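PhiRv1 phage protein (Mycobacterium tuberculosis, PDB 6LG3) is a small mycobacterial toxin, EST12, that activates a RACK1-NLRP3-gasdermin D pyroptosis and interleukin-1 beta immune pathway. Local coordinates at residues L13-Q16 with V17-Q21; R7-M10 with H11-A14. One frame throughout, in Å; residues are numbered along the deposited sequence.

Interaction 1. Residues L13-Q16 with V17-Q21; sequences LAVQ and VVCSQ
Val15 and Cys19 meet along one flank of the helix, one turn apart, with CG1 of Val15 4.2 Å from SG of Cys19, a loose apolar touch. The valine reaches it because CG1 lies anti to its backbone N (chi1 173°). The thiol folds back over the turn before it, its sulfur 3.3 Å from O of Val15. That same carbonyl oxygen accepts the amide of Cys19, so the cysteine lies against Val15 with both backbone and side chain. Val17 and Val18 are built alike: in each, CG2 stands beside the backbone N and leans back on the carbonyl four residues earlier, CG2 of Val17 resting 3.2 Å from O of Leu13 and CG2 of Val18 3.3 Å from O of Ala14. Between residues 13 and 20, four successive i to i+4 backbone bonds join the two turns that carry these branches, among them Val18 N to Ala14 O at 2.9 Å. Ser20 N closes the series on O of Gln16. The Gln16 side chain, extended beyond CG, runs back toward the start of the helix, away from Ser20, and both residues lie on the exposed side. Further out, Val15 packs on Ala29, Val30 and Leu33 of helix 26-39, and Val18 bridges to Ala29 of that helix and Leu60 of strand 58-64. Leu13, Ala14 and Val17 rest on Val61 of the same strand. Near the C-terminal end, O of Val18 accepts a hydrogen bond from OG1 of Thr22. This is a regular amphipathic alpha-helix, its apolar flank shared between a neighbouring helix and a strand of the antiparallel sheet.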
loop_
_atom_site.group_PDB
_atom_site.type_symbol
_atom_site.label_atom_id
_atom_site.label_comp_id
_atom_site.label_asym_id
_atom_site.label_seq_id
_atom_site.Cartn_x
_atom_site.Cartn_y
_atom_site.Cartn_z
ATOM N N LEU A 13 -2.042 -3.606 -3.446
ATOM C CA LEU A 13 -0.780 -3.521 -4.178
ATOM C C LEU A 13 0.418 -3.833 -3.277
ATOM O O LEU A 13 1.400 -4.439 -3.727
ATOM C CB LEU A 13 -0.622 -2.131 -4.795
ATOM C CG LEU A 13 -1.675 -1.674 -5.805
ATOM C CD1 LEU A 13 -1.360 -0.252 -6.237
ATOM C CD2 LEU A 13 -1.684 -2.602 -6.998
ATOM N N ALA A 14 0.372 -3.401 -2.012
ATOM C CA ALA A 14 1.483 -3.699 -1.107
ATOM C C ALA A 14 1.573 -5.188 -0.806
ATOM O O ALA A 14 2.675 -5.752 -0.778
ATOM C CB ALA A 14 1.346 -2.900 0.186
ATOM N N VAL A 15 0.428 -5.841 -0.584
ATOM C CA VAL A 15 0.424 -7.293 -0.400
ATOM C C VAL A 15 1.053 -7.979 -1.607
ATOM O O VAL A 15 1.862 -8.906 -1.459
ATOM C CB VAL A 15 -1.008 -7.796 -0.138
ATOM C CG1 VAL A 15 -1.062 -9.318 -0.126
ATOM C CG2 VAL A 15 -1.536 -7.229 1.169
ATOM N N GLN A 16 0.707 -7.522 -2.823
ATOM C CA GLN A 16 1.318 -8.089 -4.027
ATOM C C GLN A 16 2.829 -7.888 -4.038
ATOM O O GLN A 16 3.580 -8.791 -4.435
ATOM C CB GLN A 16 0.703 -7.470 -5.288
ATOM C CG GLN A 16 -0.750 -7.816 -5.505
ATOM C CD GLN A 16 -1.309 -7.165 -6.765
ATOM O OE1 GLN A 16 -2.389 -6.570 -6.747
ATOM N NE2 GLN A 16 -0.571 -7.276 -7.866
ATOM N N VAL A 17 3.294 -6.704 -3.633
ATOM C CA VAL A 17 4.730 -6.435 -3.619
ATOM C C VAL A 17 5.433 -7.364 -2.638
ATOM O O VAL A 17 6.489 -7.936 -2.940
ATOM C CB VAL A 17 5.002 -4.956 -3.280
ATOM C CG1 VAL A 17 6.498 -4.739 -3.010
ATOM C CG2 VAL A 17 4.516 -4.049 -4.403
ATOM N N VAL A 18 4.861 -7.518 -1.441
ATOM C CA VAL A 18 5.504 -8.354 -0.431
ATOM C C VAL A 18 5.560 -9.797 -0.906
ATOM O O VAL A 18 6.582 -10.481 -0.744
ATOM C CB VAL A 18 4.779 -8.231 0.922
ATOM C CG1 VAL A 18 5.409 -9.176 1.956
ATOM C CG2 VAL A 18 4.832 -6.792 1.426
ATOM N N CYS A 19 4.466 -10.278 -1.515
ATOM C CA CYS A 19 4.448 -11.646 -2.026
ATOM C C CYS A 19 5.495 -11.832 -3.109
ATOM O O CYS A 19 6.195 -12.852 -3.144
ATOM C CB CYS A 19 3.064 -11.993 -2.570
ATOM S SG CYS A 19 1.779 -12.168 -1.315
ATOM N N SER A 20 5.615 -10.849 -4.001
ATOM C CA SER A 20 6.595 -10.942 -5.077
ATOM C C SER A 20 8.016 -10.986 -4.534
ATOM O O SER A 20 8.849 -11.770 -5.008
ATOM C CB SER A 20 6.428 -9.763 -6.035
ATOM O OG SER A 20 7.444 -9.771 -7.019
ATOM N N GLN A 21 8.320 -10.148 -3.544
ATOM C CA GLN A 21 9.693 -10.057 -3.069
ATOM C C GLN A 21 10.068 -11.171 -2.107
ATOM O O GLN A 21 11.260 -11.442 -1.942
ATOM C CB GLN A 21 9.934 -8.701 -2.401
ATOM C CG GLN A 21 9.955 -7.540 -3.388
ATOM C CD GLN A 21 10.447 -6.253 -2.766
ATOM O OE1 GLN A 21 10.493 -6.116 -1.541
ATOM N NE2 GLN A 21 10.835 -5.302 -3.607
#

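Interaction 2. Residues R7-M10 with H11-A14; sequences RQLM and HELA
Leu13 N donates to O of Leu9 in a nearly straight backbone bond of 2.9 Å, with an N-H...O angle of 171°. Three more bonds of the same i to i+4 kind flank it, His11 to Arg7, Glu12 to Gln8 and Ala14 to Met10; in the last, Ala14 N to Met10 O at 2.9 Å, the N-H...O angle closes to 148°. Side chains of the later turn fold over these carbonyls. CG of Glu12 sits 3.2 Å from O of Gln8, and CG of Leu13, standing beside its own backbone N, is laid over O of Leu9 at 3.3 Å. On the solvent side the chains of Gln8 and Glu12 come together, CG of Gln8 being 3.8 Å from OE1 of Glu12. Their amide and carboxylate planes are only 16° apart, but NE2 of Gln8 stays 4.1 Å from OE1 of Glu12, too long for a hydrogen bond. On the apolar side, CD1 of Leu9 approaches CG of Leu13 at 4.3 Å, while SD of Met10, on a chain bent at chi2 and chi3, comes within 4.4 Å of CD1 of Leu13. Beyond the helix, Leu9 packs on Leu68 and His71 of helix 65-73, and Leu13 adds Trp67. Met10, buried, touches Leu68 as well as all three strands of the sheet, through Leu44, Ala51, Leu53, Val61 and Ala63. Helix 4-22 thus lies against the antiparallel sheet, with helix 65-73 packed along its Leu9 and Leu13 flank.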
loop_
_atom_site.group_PDB
_atom_site.type_symbol
_atom_site.label_atom_id
_atom_site.label_comp_id
_atom_site.label_asym_id
_atom_site.label_seq_id
_atom_site.Cartn_x
_atom_site.Cartn_y
_atom_site.Cartn_z
ATOM N N ARG A 7 -7.074 3.839 -0.340
ATOM C CA ARG A 7 -6.203 3.194 0.648
ATOM C C ARG A 7 -6.279 1.677 0.533
ATOM O O ARG A 7 -5.255 0.986 0.616
ATOM C CB ARG A 7 -6.569 3.637 2.070
ATOM C CG ARG A 7 -6.371 5.122 2.349
ATOM C CD ARG A 7 -6.745 5.485 3.785
ATOM N NE ARG A 7 -7.047 6.909 3.913
ATOM C CZ ARG A 7 -6.160 7.842 4.251
ATOM N NH1 ARG A 7 -4.899 7.507 4.504
ATOM N NH2 ARG A 7 -6.536 9.111 4.336
ATOM N N GLN A 8 -7.490 1.143 0.339
ATOM C CA GLN A 8 -7.659 -0.295 0.176
ATOM C C GLN A 8 -6.871 -0.812 -1.026
ATOM O O GLN A 8 -6.181 -1.840 -0.934
ATOM C CB GLN A 8 -9.150 -0.612 0.044
ATOM C CG GLN A 8 -9.521 -2.057 0.268
ATOM C CD GLN A 8 -11.020 -2.238 0.438
ATOM O OE1 GLN A 8 -11.552 -2.099 1.543
ATOM N NE2 GLN A 8 -11.711 -2.540 -0.660
ATOM N N LEU A 9 -6.937 -0.095 -2.155
ATOM C CA LEU A 9 -6.180 -0.509 -3.333
ATOM C C LEU A 9 -4.672 -0.444 -3.079
ATOM O O LEU A 9 -3.927 -1.350 -3.482
ATOM C CB LEU A 9 -6.584 0.354 -4.530
ATOM C CG LEU A 9 -5.917 0.053 -5.868
ATOM C CD1 LEU A 9 -5.974 -1.431 -6.186
ATOM C CD2 LEU A 9 -6.621 0.865 -6.954
ATOM N N MET A 10 -4.202 0.604 -2.397
ATOM C CA MET A 10 -2.777 0.669 -2.080
ATOM C C MET A 10 -2.355 -0.502 -1.194
ATOM O O MET A 10 -1.266 -1.059 -1.370
ATOM C CB MET A 10 -2.436 2.005 -1.410
ATOM C CG MET A 10 -2.557 3.234 -2.346
ATOM S SD MET A 10 -1.265 3.274 -3.612
ATOM C CE MET A 10 0.222 3.647 -2.658
ATOM N N HIS A 11 -3.211 -0.906 -0.257
ATOM C CA HIS A 11 -2.876 -2.052 0.583
ATOM C C HIS A 11 -2.806 -3.338 -0.237
ATOM O O HIS A 11 -1.906 -4.165 -0.028
ATOM C CB HIS A 11 -3.890 -2.191 1.716
ATOM C CG HIS A 11 -3.476 -3.155 2.783
ATOM N ND1 HIS A 11 -2.708 -2.782 3.866
ATOM C CD2 HIS A 11 -3.719 -4.479 2.930
ATOM C CE1 HIS A 11 -2.498 -3.834 4.637
ATOM N NE2 HIS A 11 -3.101 -4.876 4.091
ATOM N N GLU A 12 -3.738 -3.520 -1.184
ATOM C CA GLU A 12 -3.693 -4.716 -2.022
ATOM C C GLU A 12 -2.422 -4.752 -2.866
ATOM O O GLU A 12 -1.764 -5.803 -2.975
ATOM C CB GLU A 12 -4.944 -4.787 -2.898
ATOM C CG GLU A 12 -6.234 -4.871 -2.084
ATOM C CD GLU A 12 -7.495 -4.805 -2.941
ATOM O OE1 GLU A 12 -8.588 -4.567 -2.376
ATOM O OE2 GLU A 12 -7.397 -4.992 -4.175
ATOM N N LEU A 13 -2.042 -3.606 -3.446
ATOM C CA LEU A 13 -0.780 -3.521 -4.178
ATOM C C LEU A 13 0.418 -3.833 -3.277
ATOM O O LEU A 13 1.400 -4.439 -3.727
ATOM C CB LEU A 13 -0.622 -2.131 -4.795
ATOM C CG LEU A 13 -1.675 -1.674 -5.805
ATOM C CD1 LEU A 13 -1.360 -0.252 -6.237
ATOM C CD2 LEU A 13 -1.684 -2.602 -6.998
ATOM N N ALA A 14 0.372 -3.401 -2.012
ATOM C CA ALA A 14 1.483 -3.699 -1.107
ATOM C C ALA A 14 1.573 -5.188 -0.806
ATOM O O ALA A 14 2.675 -5.752 -0.778
ATOM C CB ALA A 14 1.346 -2.900 0.186
#

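Overall arrangement
Interactions 1 and 2 are consecutive parts of helix 4-22, their centres about 10 Å apart, and they share Leu13 and Ala14. In interaction 2 these two residues donate their amides to the preceding turn; in interaction 1 they offer their carbonyls to the following one, so the two sets of bonds meet at these residues. Interaction 2 lies deeper, its centre about 4 Å from the centre of the chain against about 9 Å for interaction 1. Val61 of strand 58-64 touches residues of both. The surroundings differ beyond it: Leu9, Met10 and Leu13 reach helix 65-73, and Arg7, Met10, Leu13 and Ala14 reach the sheet, whereas Val15 packs on helix 26-39 and Val18 on both that helix and strand 58-64.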